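Local coordinates for protein restriction endonuclease PacI (Pseudomonas alcaligenes, PDB 3M7K) that cuts DNA at a rare eight-base-pair target as an HNH restriction endonuclease with a beta-beta-alpha-metal active site, at residues A43-K48 and G99-N104; A71-L76 and Y84-L89. All coordinates share one frame; numbering follows the deposited sequence.

In the fold
Contacts 1 and 2 lie on opposite sides of the chain's centre, with their own centres about 24 Å apart. Both adjoin the hairpin of strands 90-93 and 105-108. In contact 2, segment 84-89 leads into strand 90-93. In contact 1, segment 99-104 joins the two strands. Contact 2 is buried and fixes that loop to helix 70-74 through a histidine bond and apolar side chains. Contact 1 is only partly buried and links two loops by backbone bonds and one proline-on-phenylalanine contact. Both touch DNA chain C. Contact 1 does so through a tyrosine hydroxyl, contact 2 through N-H bonds to phosphates and a tyrosine ring on a sugar.

Contact 1 (A43-K48 and G99-N104); sequences ANTFTK and GYSPQN. With nucleotides of chain C.
P102 sits on one face of the F46 ring. Its CD stands over the ring centre, 3.9 Å from the F46 centroid and 5° off the normal, a CH-pi contact. The two side chains slide past each other in opposite directions, and P102 CG comes within 3.8 Å of F46 CE2. F46 CG, anti to the carbonyl carbon (chi1 -81°), lies under P102 CD. F46 CE1 lies 3.5 Å from S101 C. W54 meets the same ring edge-to-face, and W30 also packs on it. This part is tight. Beside it the backbones form a single beta bridge between N44 and Y100. Y100 N donates to A43 O at 2.9 Å. T45 N donates to Y100 O at 2.9 Å. S101 N is buried by the contact and has no partner in the model. The loose, solvent side is A43, where only O bonds across. P102 and T45 are exposed too, yet closely packed; T45 OG1 lies 3.0 Å from S101 CB. S101 OG accepts from N104 N, an ST motif that shapes the turn after the bridge. Y100 turns its end away from the bridge, packs on V91 and R93, and donates from OH to OP2 of DT1 in chain C at 2.6 Å. The segment thus closes the strand hairpin of a beta-beta-alpha-metal site, in which D92 and N113 bind magnesium, and Y100 holds the DNA 5' phosphate beside it.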
loop_
_atom_site.group_PDB
_atom_site.type_symbol
_atom_site.label_atom_id
_atom_site.label_comp_id
_atom_site.label_asym_id
_atom_site.label_seq_id
_atom_site.Cartn_x
_atom_site.Cartn_y
_atom_site.Cartn_z
ATOM N N ALA A 43 -20.847 8.852 -3.776
ATOM C CA ALA A 43 -21.448 9.998 -4.429
ATOM C C ALA A 43 -20.395 10.693 -5.306
ATOM O O ALA A 43 -19.188 10.503 -5.118
ATOM C CB ALA A 43 -22.021 10.953 -3.391
ATOM N N ASN A 44 -20.870 11.450 -6.292
ATOM C CA ASN A 44 -20.035 12.237 -7.191
ATOM C C ASN A 44 -20.710 13.580 -7.460
ATOM O O ASN A 44 -21.644 13.649 -8.257
ATOM C CB ASN A 44 -19.826 11.493 -8.516
ATOM C CG ASN A 44 -18.982 12.284 -9.509
ATOM O OD1 ASN A 44 -18.358 13.286 -9.152
ATOM N ND2 ASN A 44 -18.947 11.825 -10.761
ATOM N N THR A 45 -20.238 14.639 -6.801
ATOM C CA THR A 45 -20.792 15.972 -7.017
ATOM C C THR A 45 -20.037 16.834 -8.048
ATOM O O THR A 45 -20.510 17.927 -8.391
ATOM C CB THR A 45 -21.018 16.755 -5.687
ATOM O OG1 THR A 45 -19.763 16.955 -5.028
ATOM C CG2 THR A 45 -21.968 15.997 -4.757
ATOM N N PHE A 46 -18.891 16.359 -8.557
ATOM C CA PHE A 46 -18.277 16.956 -9.760
ATOM C C PHE A 46 -19.229 16.834 -10.956
ATOM O O PHE A 46 -19.917 15.822 -11.092
ATOM C CB PHE A 46 -17.003 16.212 -10.177
ATOM C CG PHE A 46 -15.774 16.593 -9.409
ATOM C CD1 PHE A 46 -15.223 15.706 -8.488
ATOM C CD2 PHE A 46 -15.136 17.810 -9.645
ATOM C CE1 PHE A 46 -14.078 16.024 -7.787
ATOM C CE2 PHE A 46 -13.989 18.153 -8.944
ATOM C CZ PHE A 46 -13.449 17.255 -8.011
ATOM N N THR A 47 -19.258 17.850 -11.814
ATOM C CA THR A 47 -19.717 17.682 -13.198
ATOM C C THR A 47 -18.465 17.560 -14.048
ATOM O O THR A 47 -17.369 17.905 -13.587
ATOM C CB THR A 47 -20.521 18.883 -13.723
ATOM O OG1 THR A 47 -19.723 20.080 -13.643
ATOM C CG2 THR A 47 -21.832 19.039 -12.955
ATOM N N LYS A 48 -18.622 17.080 -15.283
ATOM C CA LYS A 48 -17.470 16.920 -16.179
ATOM C C LYS A 48 -16.716 18.247 -16.331
ATOM O O LYS A 48 -15.499 18.270 -16.212
ATOM C CB LYS A 48 -17.864 16.360 -17.553
ATOM C CG LYS A 48 -16.652 16.134 -18.473
ATOM C CD LYS A 48 -16.980 15.238 -19.677
ATOM C CE LYS A 48 -15.701 14.761 -20.351
ATOM N NZ LYS A 48 -15.951 14.191 -21.723
ATOM N N GLY A 99 -17.538 10.745 -0.629
ATOM C CA GLY A 99 -17.466 10.533 -2.070
ATOM C C GLY A 99 -16.529 11.486 -2.810
ATOM O O GLY A 99 -15.698 12.178 -2.204
ATOM N N TYR A 100 -16.663 11.509 -4.130
ATOM C CA TYR A 100 -15.920 12.448 -4.981
ATOM C C TYR A 100 -16.615 13.793 -5.037
ATOM O O TYR A 100 -17.775 13.872 -5.429
ATOM C CB TYR A 100 -15.818 11.913 -6.401
ATOM C CG TYR A 100 -14.830 10.779 -6.579
ATOM C CD1 TYR A 100 -13.463 11.026 -6.637
ATOM C CD2 TYR A 100 -15.272 9.467 -6.726
ATOM C CE1 TYR A 100 -12.563 10.004 -6.821
ATOM C CE2 TYR A 100 -14.368 8.417 -6.915
ATOM C CZ TYR A 100 -13.018 8.696 -6.967
ATOM O OH TYR A 100 -12.107 7.672 -7.147
ATOM N N SER A 101 -15.899 14.846 -4.650
ATOM C CA SER A 101 -16.418 16.205 -4.666
ATOM C C SER A 101 -15.243 17.170 -4.707
ATOM O O SER A 101 -14.154 16.813 -4.285
ATOM C CB SER A 101 -17.274 16.474 -3.415
ATOM O OG SER A 101 -16.463 16.607 -2.261
ATOM N N PRO A 102 -15.460 18.404 -5.206
ATOM C CA PRO A 102 -14.416 19.421 -5.142
ATOM C C PRO A 102 -13.806 19.567 -3.740
ATOM O O PRO A 102 -12.587 19.663 -3.611
ATOM C CB PRO A 102 -15.164 20.704 -5.545
ATOM C CG PRO A 102 -16.180 20.202 -6.548
ATOM C CD PRO A 102 -16.625 18.859 -5.998
ATOM N N GLN A 103 -14.644 19.555 -2.704
ATOM C CA GLN A 103 -14.137 19.714 -1.343
ATOM C C GLN A 103 -13.338 18.498 -0.866
ATOM O O GLN A 103 -12.306 18.663 -0.187
ATOM C CB GLN A 103 -15.264 20.057 -0.357
ATOM C CG GLN A 103 -14.804 20.206 1.101
ATOM C CD GLN A 103 -13.727 21.270 1.291
ATOM O OE1 GLN A 103 -13.737 22.314 0.634
ATOM N NE2 GLN A 103 -12.801 21.011 2.207
ATOM N N ASN A 104 -13.770 17.299 -1.241
ATOM C CA ASN A 104 -13.110 16.062 -0.757
ATOM C C ASN A 104 -11.990 15.508 -1.648
ATOM O O ASN A 104 -11.267 14.588 -1.263
ATOM C CB ASN A 104 -14.175 14.991 -0.530
ATOM C CG ASN A 104 -13.679 13.830 0.295
ATOM O OD1 ASN A 104 -12.910 13.995 1.254
ATOM N ND2 ASN A 104 -14.120 12.641 -0.068
ATOM O OP3 DT C 1 -11.779 3.333 -5.218
ATOM P P DT C 1 -11.537 4.754 -5.588
ATOM O OP1 DT C 1 -11.451 5.770 -4.547
ATOM O OP2 DT C 1 -12.537 5.119 -6.590
ATOM O "O5'" DT C 1 -10.108 4.619 -6.297
ATOM C "C5'" DT C 1 -9.588 5.488 -7.222
ATOM C "C4'" DT C 1 -8.263 4.895 -7.698
ATOM O "O4'" DT C 1 -8.256 3.465 -7.499
ATOM C "C3'" DT C 1 -7.981 5.134 -9.157
ATOM O "O3'" DT C 1 -6.581 5.352 -9.351
ATOM C "C2'" DT C 1 -8.479 3.837 -9.809
ATOM C "C1'" DT C 1 -8.171 2.785 -8.741
ATOM N N1 DT C 1 -9.175 1.712 -8.761
ATOM C C2 DT C 1 -8.795 0.449 -9.156
ATOM O O2 DT C 1 -7.666 0.149 -9.485
ATOM N N3 DT C 1 -9.794 -0.482 -9.156
ATOM C C4 DT C 1 -11.120 -0.274 -8.814
ATOM O O4 DT C 1 -11.930 -1.190 -8.864
ATOM C C5 DT C 1 -11.468 1.068 -8.404
ATOM C C7 DT C 1 -12.889 1.395 -8.011
ATOM C C6 DT C 1 -10.485 1.996 -8.397
#

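Contact 2 (A71-L76 and Y84-L89); sequences AGFTSL and YHIQCL. With nucleotides of chain C.
H85 meets T74 of helix 70-74. H85 NE2 donates to T74 O at 2.6 Å, with the acceptor only 11° out of the imidazole plane. The two side chains cross at about a right angle, and T74 CG2 lies 3.4 Å from H85 CE1. Q87 CG stands over the centre of one H85 face. Next to this polar pair is an apolar one. I86 CG2 touches the F73 ring at its edge, in plane, 3.6 Å from CE2. L89 CD2 packs against F73 CB at 3.9 Å. F73 CG, anti to the backbone N (chi1 -168°), also meets L89 CD2. A water bridges F73 O and I86 O, 2.8 Å from each. F73 also packs on C109, a zinc ligand, and on F110, so the contact joins the zinc site to the loop entering the beta-beta-alpha-metal hairpin. That loop also holds DNA. Q87 N donates to OP1 of DA3 in chain C at 2.7 Å. Q87 NE2 bonds both H85 O and, at 3.0 Å, OP1 of DG4 in chain C. The Y84 ring lays one face on the DG4 sugar, with C4' over its centre; an alanine here would probably leave that sugar without its flat support. Further out, E70 O accepts from T74 OG1, and E70 OE2 accepts from L89 N. A18 N donates to Q87 OE1, and K25 NZ bonds Q87 O.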
loop_
_atom_site.group_PDB
_atom_site.type_symbol
_atom_site.label_atom_id
_atom_site.label_comp_id
_atom_site.label_asym_id
_atom_site.label_seq_id
_atom_site.Cartn_x
_atom_site.Cartn_y
_atom_site.Cartn_z
ATOM N N ALA A 71 4.740 13.639 -15.033
ATOM C CA ALA A 71 5.840 13.085 -15.850
ATOM C C ALA A 71 6.765 12.192 -15.027
ATOM O O ALA A 71 7.203 11.140 -15.500
ATOM C CB ALA A 71 6.640 14.204 -16.557
ATOM N N GLY A 72 7.045 12.612 -13.791
ATOM C CA GLY A 72 7.848 11.810 -12.855
ATOM C C GLY A 72 7.186 10.469 -12.582
ATOM O O GLY A 72 7.820 9.411 -12.682
ATOM N N PHE A 73 5.899 10.497 -12.272
ATOM C CA PHE A 73 5.178 9.255 -12.050
ATOM C C PHE A 73 5.132 8.357 -13.280
ATOM O O PHE A 73 5.278 7.151 -13.168
ATOM C CB PHE A 73 3.765 9.515 -11.540
ATOM C CG PHE A 73 3.092 8.289 -11.022
ATOM C CD1 PHE A 73 3.468 7.752 -9.788
ATOM C CD2 PHE A 73 2.096 7.652 -11.759
ATOM C CE1 PHE A 73 2.861 6.599 -9.283
ATOM C CE2 PHE A 73 1.454 6.480 -11.234
ATOM C CZ PHE A 73 1.862 5.967 -10.006
ATOM N N THR A 74 4.912 8.947 -14.447
ATOM C CA THR A 74 4.939 8.212 -15.706
ATOM C C THR A 74 6.259 7.459 -15.875
ATOM O O THR A 74 6.258 6.327 -16.342
ATOM C CB THR A 74 4.669 9.167 -16.906
ATOM O OG1 THR A 74 3.417 9.821 -16.699
ATOM C CG2 THR A 74 4.637 8.420 -18.258
ATOM N N SER A 75 7.359 8.081 -15.451
ATOM C CA SER A 75 8.715 7.515 -15.593
ATOM C C SER A 75 8.948 6.345 -14.647
ATOM O O SER A 75 9.941 5.635 -14.796
ATOM C CB SER A 75 9.798 8.580 -15.338
ATOM O OG SER A 75 9.984 8.778 -13.933
ATOM N N LEU A 76 8.052 6.154 -13.666
ATOM C CA LEU A 76 8.135 4.983 -12.814
ATOM C C LEU A 76 7.651 3.717 -13.518
ATOM O O LEU A 76 7.910 2.614 -13.050
ATOM C CB LEU A 76 7.335 5.199 -11.503
ATOM C CG LEU A 76 7.953 6.196 -10.520
ATOM C CD1 LEU A 76 7.029 6.432 -9.349
ATOM C CD2 LEU A 76 9.297 5.670 -10.042
ATOM N N TYR A 84 -1.710 -1.928 -18.070
ATOM C CA TYR A 84 -1.132 -0.852 -18.888
ATOM C C TYR A 84 -0.350 0.172 -18.089
ATOM O O TYR A 84 -0.649 0.406 -16.914
ATOM C CB TYR A 84 -2.219 -0.153 -19.703
ATOM C CG TYR A 84 -3.048 -1.136 -20.490
ATOM C CD1 TYR A 84 -2.447 -1.981 -21.423
ATOM C CD2 TYR A 84 -4.423 -1.241 -20.283
ATOM C CE1 TYR A 84 -3.202 -2.910 -22.158
ATOM C CE2 TYR A 84 -5.195 -2.168 -21.010
ATOM C CZ TYR A 84 -4.577 -2.988 -21.936
ATOM O OH TYR A 84 -5.338 -3.896 -22.636
ATOM N N HIS A 85 0.625 0.788 -18.751
ATOM C CA HIS A 85 1.472 1.849 -18.190
ATOM C C HIS A 85 0.638 3.059 -17.780
ATOM O O HIS A 85 -0.058 3.648 -18.623
ATOM C CB HIS A 85 2.510 2.258 -19.247
ATOM C CG HIS A 85 3.396 3.400 -18.846
ATOM N ND1 HIS A 85 4.056 4.188 -19.774
ATOM C CD2 HIS A 85 3.741 3.882 -17.628
ATOM C CE1 HIS A 85 4.766 5.105 -19.135
ATOM N NE2 HIS A 85 4.574 4.954 -17.832
ATOM N N ILE A 86 0.704 3.419 -16.493
ATOM C CA ILE A 86 -0.045 4.572 -15.943
ATOM C C ILE A 86 0.673 5.870 -16.304
ATOM O O ILE A 86 1.884 5.986 -16.097
ATOM C CB ILE A 86 -0.191 4.450 -14.415
ATOM C CG1 ILE A 86 -0.907 3.132 -14.076
ATOM C CG2 ILE A 86 -0.885 5.704 -13.808
ATOM C CD1 ILE A 86 -0.980 2.789 -12.609
ATOM N N GLN A 87 -0.071 6.836 -16.840
ATOM C CA GLN A 87 0.518 8.026 -17.447
ATOM C C GLN A 87 -0.117 9.305 -16.927
ATOM O O GLN A 87 0.223 10.410 -17.365
ATOM C CB GLN A 87 0.383 7.948 -18.963
ATOM C CG GLN A 87 1.102 6.754 -19.572
ATOM C CD GLN A 87 0.565 6.400 -20.951
ATOM O OE1 GLN A 87 0.603 7.223 -21.867
ATOM N NE2 GLN A 87 0.052 5.171 -21.100
ATOM N N CYS A 88 -1.044 9.150 -15.990
ATOM C CA CYS A 88 -1.647 10.298 -15.354
ATOM C C CYS A 88 -1.896 10.077 -13.860
ATOM O O CYS A 88 -1.871 8.933 -13.359
ATOM C CB CYS A 88 -2.946 10.690 -16.065
ATOM S SG CYS A 88 -4.265 9.516 -15.836
ATOM N N LEU A 89 -2.104 11.185 -13.166
ATOM C CA LEU A 89 -2.387 11.166 -11.734
ATOM C C LEU A 89 -3.871 11.048 -11.499
ATOM O O LEU A 89 -4.671 11.543 -12.297
ATOM C CB LEU A 89 -1.847 12.424 -11.065
ATOM C CG LEU A 89 -0.344 12.636 -11.261
ATOM C CD1 LEU A 89 0.078 13.833 -10.476
ATOM C CD2 LEU A 89 0.488 11.415 -10.838
ATOM P P DA C 3 -4.072 5.741 -16.824
ATOM O OP1 DA C 3 -2.719 6.329 -16.660
ATOM O OP2 DA C 3 -5.257 6.638 -16.858
ATOM O "O5'" DA C 3 -4.137 4.861 -18.134
ATOM C "C5'" DA C 3 -2.984 4.260 -18.686
ATOM C "C4'" DA C 3 -3.377 3.335 -19.839
ATOM O "O4'" DA C 3 -4.495 2.512 -19.422
ATOM C "C3'" DA C 3 -3.873 3.997 -21.123
ATOM O "O3'" DA C 3 -3.661 3.106 -22.211
ATOM C "C2'" DA C 3 -5.372 4.147 -20.878
ATOM C "C1'" DA C 3 -5.668 2.830 -20.158
ATOM N N9 DA C 3 -6.791 2.887 -19.220
ATOM C C8 DA C 3 -7.202 3.947 -18.461
ATOM N N7 DA C 3 -8.239 3.678 -17.700
ATOM C C5 DA C 3 -8.531 2.344 -17.995
ATOM C C6 DA C 3 -9.514 1.432 -17.528
ATOM N N6 DA C 3 -10.455 1.737 -16.631
ATOM N N1 DA C 3 -9.494 0.173 -18.015
ATOM C C2 DA C 3 -8.568 -0.169 -18.921
ATOM N N3 DA C 3 -7.598 0.589 -19.428
ATOM C C4 DA C 3 -7.639 1.846 -18.922
ATOM P P DG C 4 -2.979 3.577 -23.584
ATOM O OP1 DG C 4 -1.583 3.975 -23.333
ATOM O OP2 DG C 4 -3.870 4.581 -24.182
ATOM O "O5'" DG C 4 -3.051 2.281 -24.515
ATOM C "C5'" DG C 4 -2.954 0.999 -23.923
ATOM C "C4'" DG C 4 -4.279 0.260 -23.954
ATOM O "O4'" DG C 4 -5.335 1.003 -23.321
ATOM C "C3'" DG C 4 -4.849 -0.034 -25.334
ATOM O "O3'" DG C 4 -4.477 -1.353 -25.670
ATOM C "C2'" DG C 4 -6.368 0.132 -25.184
ATOM C "C1'" DG C 4 -6.494 0.293 -23.682
ATOM N N9 DG C 4 -7.628 1.021 -23.130
ATOM C C8 DG C 4 -7.821 2.382 -23.051
ATOM N N7 DG C 4 -8.938 2.712 -22.461
ATOM C C5 DG C 4 -9.509 1.496 -22.126
ATOM C C6 DG C 4 -10.716 1.200 -21.469
ATOM O O6 DG C 4 -11.543 1.992 -21.020
ATOM N N1 DG C 4 -10.923 -0.173 -21.322
ATOM C C2 DG C 4 -10.055 -1.149 -21.760
ATOM N N2 DG C 4 -10.402 -2.426 -21.535
ATOM N N3 DG C 4 -8.916 -0.887 -22.382
ATOM C C4 DG C 4 -8.714 0.447 -22.527
HETATM O O HOH W 1 3.797 5.032 -14.287
#